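Local coordinates for periplasmic binding protein (Agrobacterium tumefaciens str. B6, PDB 5L9G) that binds the opine mannopine in the periplasm and probably delivers it to an ABC transporter for uptake into the bacterium, at residues Phe240-Asp252 / Thr308-Val322. Sequence-based numbering, arbitrary orientation.
With MO0 (mannopine), chain C.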
loop_
_atom_site.group_PDB
_atom_site.type_symbol
_atom_site.label_atom_id
_atom_site.label_comp_id
_atom_site.label_asym_id
_atom_site.label_seq_id
_atom_site.Cartn_x
_atom_site.Cartn_y
_atom_site.Cartn_z
ATOM N N PHE A 240 5.198 -9.866 17.818
ATOM C CA PHE A 240 5.525 -10.198 16.446
ATOM C C PHE A 240 6.845 -9.603 16.048
ATOM O O PHE A 240 7.342 -8.656 16.673
ATOM C CB PHE A 240 4.433 -9.688 15.486
ATOM C CG PHE A 240 3.284 -10.648 15.270
ATOM C CD1 PHE A 240 2.503 -11.085 16.345
ATOM C CD2 PHE A 240 2.953 -11.085 13.991
ATOM C CE1 PHE A 240 1.427 -11.962 16.141
ATOM C CE2 PHE A 240 1.872 -11.961 13.790
ATOM C CZ PHE A 240 1.109 -12.385 14.866
ATOM N N ALA A 241 7.411 -10.160 14.994
ATOM C CA ALA A 241 8.648 -9.665 14.400
ATOM C C ALA A 241 8.397 -9.606 12.917
ATOM O O ALA A 241 7.420 -10.187 12.431
ATOM C CB ALA A 241 9.812 -10.595 14.702
ATOM N N TYR A 242 9.242 -8.877 12.196
ATOM C CA TYR A 242 9.096 -8.779 10.747
ATOM C C TYR A 242 10.427 -8.541 10.098
ATOM O O TYR A 242 11.405 -8.254 10.784
ATOM C CB TYR A 242 8.061 -7.707 10.350
ATOM C CG TYR A 242 8.466 -6.276 10.664
ATOM C CD1 TYR A 242 8.172 -5.704 11.895
ATOM C CD2 TYR A 242 9.060 -5.469 9.695
ATOM C CE1 TYR A 242 8.453 -4.359 12.158
ATOM C CE2 TYR A 242 9.350 -4.121 9.943
ATOM C CZ TYR A 242 9.041 -3.566 11.179
ATOM O OH TYR A 242 9.328 -2.234 11.439
ATOM N N THR A 243 10.464 -8.675 8.779
ATOM C CA THR A 243 11.665 -8.451 7.973
ATOM C C THR A 243 11.269 -7.690 6.706
ATOM O O THR A 243 10.131 -7.792 6.248
ATOM C CB THR A 243 12.337 -9.811 7.614
ATOM O OG1 THR A 243 13.462 -9.561 6.796
ATOM C CG2 THR A 243 11.403 -10.766 6.850
ATOM N N PHE A 244 12.228 -6.981 6.106
ATOM C CA PHE A 244 12.000 -6.339 4.807
ATOM C C PHE A 244 12.462 -7.294 3.687
ATOM O O PHE A 244 12.305 -6.954 2.507
ATOM C CB PHE A 244 12.765 -5.004 4.699
ATOM C CG PHE A 244 12.109 -3.876 5.470
ATOM C CD1 PHE A 244 11.095 -3.116 4.895
ATOM C CD2 PHE A 244 12.523 -3.561 6.759
ATOM C CE1 PHE A 244 10.491 -2.064 5.610
ATOM C CE2 PHE A 244 11.918 -2.519 7.471
ATOM C CZ PHE A 244 10.907 -1.778 6.895
ATOM N N ASN A 245 13.062 -8.474 4.044
ATOM C CA ASN A 245 13.516 -9.426 3.015
ATOM C C ASN A 245 12.325 -9.895 2.174
ATOM O O ASN A 245 11.306 -10.299 2.743
ATOM C CB ASN A 245 14.213 -10.642 3.638
ATOM C CG ASN A 245 14.906 -11.478 2.591
ATOM O OD1 ASN A 245 15.794 -10.996 1.871
ATOM N ND2 ASN A 245 14.429 -12.701 2.394
ATOM N N ASP A 246 12.435 -9.784 0.838
ATOM C CA ASP A 246 11.362 -10.145 -0.118
ATOM C C ASP A 246 10.134 -9.239 -0.033
ATOM O O ASP A 246 9.071 -9.585 -0.568
ATOM C CB ASP A 246 10.943 -11.627 0.014
ATOM C CG ASP A 246 11.863 -12.613 -0.649
ATOM O OD1 ASP A 246 12.709 -12.180 -1.483
ATOM O OD2 ASP A 246 11.724 -13.822 -0.369
ATOM N N ALA A 247 10.251 -8.078 0.641
ATOM C CA ALA A 247 9.106 -7.176 0.703
ATOM C C ALA A 247 8.972 -6.398 -0.626
ATOM O O ALA A 247 9.943 -6.238 -1.373
ATOM C CB ALA A 247 9.245 -6.209 1.875
ATOM N N GLN A 248 7.764 -5.932 -0.918
ATOM C CA GLN A 248 7.508 -5.131 -2.107
ATOM C C GLN A 248 7.489 -3.667 -1.678
ATOM O O GLN A 248 6.745 -3.296 -0.764
ATOM C CB GLN A 248 6.162 -5.507 -2.741
ATOM C CG GLN A 248 5.843 -4.696 -4.007
ATOM C CD GLN A 248 4.497 -5.076 -4.553
ATOM O OE1 GLN A 248 4.412 -5.877 -5.456
ATOM N NE2 GLN A 248 3.423 -4.660 -3.950
ATOM N N LEU A 249 8.308 -2.839 -2.350
ATOM C CA LEU A 249 8.382 -1.399 -2.079
ATOM C C LEU A 249 7.273 -0.737 -2.886
ATOM O O LEU A 249 7.297 -0.755 -4.124
ATOM C CB LEU A 249 9.793 -0.871 -2.457
ATOM C CG LEU A 249 10.051 0.647 -2.364
ATOM C CD1 LEU A 249 9.787 1.172 -0.973
ATOM C CD2 LEU A 249 11.488 0.968 -2.767
ATOM N N GLY A 250 6.265 -0.247 -2.175
ATOM C CA GLY A 250 5.106 0.383 -2.792
ATOM C C GLY A 250 5.138 1.884 -2.709
ATOM O O GLY A 250 5.957 2.461 -1.985
ATOM N N THR A 251 4.213 2.509 -3.437
ATOM C CA THR A 251 4.013 3.950 -3.449
ATOM C C THR A 251 2.522 4.235 -3.332
ATOM O O THR A 251 1.723 3.697 -4.099
ATOM C CB THR A 251 4.630 4.592 -4.717
ATOM O OG1 THR A 251 6.008 4.244 -4.798
ATOM C CG2 THR A 251 4.493 6.113 -4.732
ATOM N N ASP A 252 2.144 5.048 -2.352
ATOM C CA ASP A 252 0.755 5.492 -2.215
ATOM C C ASP A 252 0.718 6.944 -2.636
ATOM O O ASP A 252 1.740 7.641 -2.593
ATOM C CB ASP A 252 0.250 5.341 -0.773
ATOM C CG ASP A 252 -0.380 3.996 -0.458
ATOM O OD1 ASP A 252 -0.766 3.276 -1.417
ATOM O OD2 ASP A 252 -0.512 3.675 0.734
ATOM N N THR A 308 13.036 1.893 9.979
ATOM C CA THR A 308 11.645 1.454 9.834
ATOM C C THR A 308 11.074 1.885 8.467
ATOM O O THR A 308 9.975 1.456 8.101
ATOM C CB THR A 308 10.788 2.051 10.971
ATOM O OG1 THR A 308 10.822 3.485 10.882
ATOM C CG2 THR A 308 11.243 1.594 12.356
ATOM N N MET A 309 11.785 2.785 7.756
ATOM C CA MET A 309 11.331 3.325 6.468
ATOM C C MET A 309 11.579 2.392 5.312
ATOM O O MET A 309 12.711 1.932 5.097
ATOM C CB MET A 309 11.919 4.720 6.191
ATOM C CG MET A 309 11.409 5.761 7.146
ATOM S SD MET A 309 11.984 7.399 6.711
ATOM C CE MET A 309 11.099 8.357 7.896
ATOM N N ALA A 310 10.516 2.148 4.537
ATOM C CA ALA A 310 10.538 1.290 3.362
ATOM C C ALA A 310 11.623 1.687 2.365
ATOM O O ALA A 310 12.206 0.821 1.704
ATOM C CB ALA A 310 9.202 1.355 2.659
ATOM N N SER A 311 11.861 3.002 2.246
ATOM C CA SER A 311 12.788 3.575 1.276
ATOM C C SER A 311 14.215 3.783 1.799
ATOM O O SER A 311 15.040 4.303 1.057
ATOM C CB SER A 311 12.216 4.874 0.704
ATOM O OG SER A 311 11.939 5.785 1.753
ATOM N N ALA A 312 14.532 3.334 3.033
ATOM C CA ALA A 312 15.889 3.463 3.563
ATOM C C ALA A 312 16.808 2.544 2.738
ATOM O O ALA A 312 16.369 1.454 2.340
ATOM C CB ALA A 312 15.932 3.085 5.035
ATOM N N PRO A 313 18.038 2.999 2.383
ATOM C CA PRO A 313 18.906 2.172 1.513
ATOM C C PRO A 313 19.051 0.708 1.937
ATOM O O PRO A 313 18.919 -0.184 1.098
ATOM C CB PRO A 313 20.248 2.920 1.528
ATOM C CG PRO A 313 19.877 4.338 1.802
ATOM C CD PRO A 313 18.670 4.295 2.712
ATOM N N GLU A 314 19.274 0.450 3.238
ATOM C CA GLU A 314 19.447 -0.924 3.733
ATOM C C GLU A 314 18.206 -1.780 3.545
ATOM O O GLU A 314 18.337 -2.982 3.293
ATOM C CB GLU A 314 19.946 -0.957 5.174
ATOM C CG GLU A 314 21.453 -0.774 5.237
ATOM C CD GLU A 314 22.142 -1.303 6.478
ATOM O OE1 GLU A 314 22.234 -2.543 6.644
ATOM O OE2 GLU A 314 22.691 -0.467 7.231
ATOM N N ASN A 315 17.007 -1.147 3.563
ATOM C CA ASN A 315 15.754 -1.869 3.360
ATOM C C ASN A 315 15.476 -2.082 1.884
ATOM O O ASN A 315 15.060 -3.169 1.487
ATOM C CB ASN A 315 14.591 -1.162 4.074
ATOM C CG ASN A 315 14.814 -1.091 5.576
ATOM O OD1 ASN A 315 15.531 -1.903 6.183
ATOM N ND2 ASN A 315 14.229 -0.114 6.210
ATOM N N VAL A 316 15.734 -1.064 1.058
ATOM C CA VAL A 316 15.544 -1.188 -0.396
ATOM C C VAL A 316 16.368 -2.345 -0.978
ATOM O O VAL A 316 15.870 -3.070 -1.846
ATOM C CB VAL A 316 15.793 0.160 -1.139
ATOM C CG1 VAL A 316 15.691 -0.013 -2.653
ATOM C CG2 VAL A 316 14.803 1.213 -0.669
ATOM N N ALA A 317 17.607 -2.542 -0.467
ATOM C CA ALA A 317 18.526 -3.583 -0.938
ATOM C C ALA A 317 17.936 -4.999 -0.926
ATOM O O ALA A 317 18.346 -5.821 -1.744
ATOM C CB ALA A 317 19.817 -3.553 -0.136
ATOM N N VAL A 318 16.959 -5.275 -0.029
ATOM C CA VAL A 318 16.363 -6.614 0.090
ATOM C C VAL A 318 14.919 -6.662 -0.415
ATOM O O VAL A 318 14.236 -7.682 -0.253
ATOM C CB VAL A 318 16.499 -7.199 1.519
ATOM C CG1 VAL A 318 17.978 -7.406 1.865
ATOM C CG2 VAL A 318 15.782 -6.329 2.565
ATOM N N GLN A 319 14.485 -5.570 -1.074
ATOM C CA GLN A 319 13.143 -5.439 -1.621
ATOM C C GLN A 319 13.189 -5.358 -3.146
ATOM O O GLN A 319 14.256 -5.345 -3.761
ATOM C CB GLN A 319 12.466 -4.151 -1.062
ATOM C CG GLN A 319 12.158 -4.213 0.428
ATOM C CD GLN A 319 11.444 -2.972 0.873
ATOM O OE1 GLN A 319 10.225 -2.840 0.700
ATOM N NE2 GLN A 319 12.206 -1.998 1.372
ATOM N N TYR A 320 12.018 -5.321 -3.757
ATOM C CA TYR A 320 11.882 -5.073 -5.189
ATOM C C TYR A 320 10.712 -4.073 -5.271
ATOM O O TYR A 320 9.829 -4.112 -4.411
ATOM C CB TYR A 320 11.611 -6.374 -5.982
ATOM C CG TYR A 320 10.221 -6.906 -5.741
ATOM C CD1 TYR A 320 9.903 -7.566 -4.557
ATOM C CD2 TYR A 320 9.190 -6.645 -6.639
ATOM C CE1 TYR A 320 8.605 -7.978 -4.286
ATOM C CE2 TYR A 320 7.881 -7.023 -6.363
ATOM C CZ TYR A 320 7.601 -7.716 -5.198
ATOM O OH TYR A 320 6.318 -8.096 -4.917
ATOM N N SER A 321 10.721 -3.177 -6.268
ATOM C CA SER A 321 9.653 -2.179 -6.413
ATOM C C SER A 321 8.440 -2.730 -7.142
ATOM O O SER A 321 8.591 -3.508 -8.091
ATOM C CB SER A 321 10.160 -0.939 -7.134
ATOM O OG SER A 321 11.014 -0.165 -6.311
ATOM N N VAL A 322 7.229 -2.292 -6.732
ATOM C CA VAL A 322 6.000 -2.666 -7.459
ATOM C C VAL A 322 6.148 -2.146 -8.908
ATOM O O VAL A 322 6.761 -1.094 -9.112
ATOM C CB VAL A 322 4.712 -2.120 -6.754
ATOM C CG1 VAL A 322 4.684 -0.592 -6.714
ATOM C CG2 VAL A 322 3.427 -2.671 -7.378
HETATM O OAB MO0 C . -5.690 1.888 -4.342
HETATM C CAF MO0 C . -6.673 1.535 -3.407
HETATM C CAG MO0 C . -6.117 0.801 -2.201
HETATM O OAC MO0 C . -6.080 -0.561 -2.452
HETATM C CAH MO0 C . -4.820 1.361 -1.669
HETATM O OAM MO0 C . -4.924 2.707 -1.384
HETATM C CAI MO0 C . -4.212 0.602 -0.490
HETATM O OAD MO0 C . -5.062 0.629 0.616
HETATM C CAJ MO0 C . -2.820 1.066 -0.169
HETATM O OAE MO0 C . -2.005 0.895 -1.293
HETATM C CAK MO0 C . -2.201 0.419 1.079
HETATM N N MO0 C . -1.678 1.476 1.955
HETATM C CA MO0 C . -0.856 0.944 3.069
HETATM C C MO0 C . -1.650 0.959 4.353
HETATM O O MO0 C . -2.865 1.248 4.320
HETATM C CB MO0 C . 0.459 1.667 3.237
HETATM C CG MO0 C . 0.307 3.016 3.907
HETATM C CD MO0 C . 1.444 3.939 3.641
HETATM O OE1 MO0 C . 2.422 4.074 4.635
HETATM N NE2 MO0 C . 1.565 4.603 2.598
HETATM O OXT MO0 C . -1.126 0.617 5.460
#
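The amide of N315 lies flat over one face of the F244 ring, the two planes 14° apart, with N315 CG near the rim and N315 CB 4.1 Å from the ring centroid in a CH-pi contact. What keeps the amide there is its own bonding: N315 ND2 donates to M309 O at 2.8 Å, and A307 O also bonds to it. The F244 ring edge meets T308 O, while F244 CB packs on V318 CG2.

Q319 illustrates how one extended side chain can join several elements: its own loop and helix 313-316 through NE2, strand 115-128 through OE1. Its CG stands beside the backbone N (chi1 -68°), the chain runs alongside F244, and NE2 bonds to the carbonyls of A310 and N315, the former on a lone pair. Q319 OE1, 3.7 Å from A247 CB, is taken by S122 OG.

The type II turn F244-A247 makes the corner between the strand's halves, and D246 N there reaches V318 O. Past the corner, 320-321 pairs in parallel with 248-249, adding a short segment to the mixed sheet. L249 N donates to Y320 O at 2.9 Å, and V322 N to L249 O, both nearly straight. L249 CD1 rests on A310 CB (3.7 Å) and CD2 on V316 CG2. On the other face, the Y320 ring (chi1 71°) brings its hydroxyl end against the aliphatic part of Q248, whose CG also nears V322 CB.

D252 carries the same strand into the mannopine site, its OD2 accepting from the ligand N and NE2. Around 248-250 the strand is flanked by 320-321 and, through backbone bonds of Q248 and G250 to T123 and Y121, by strand 115-128; helices 162-169 and 177-180 pack against Q248 and Y320.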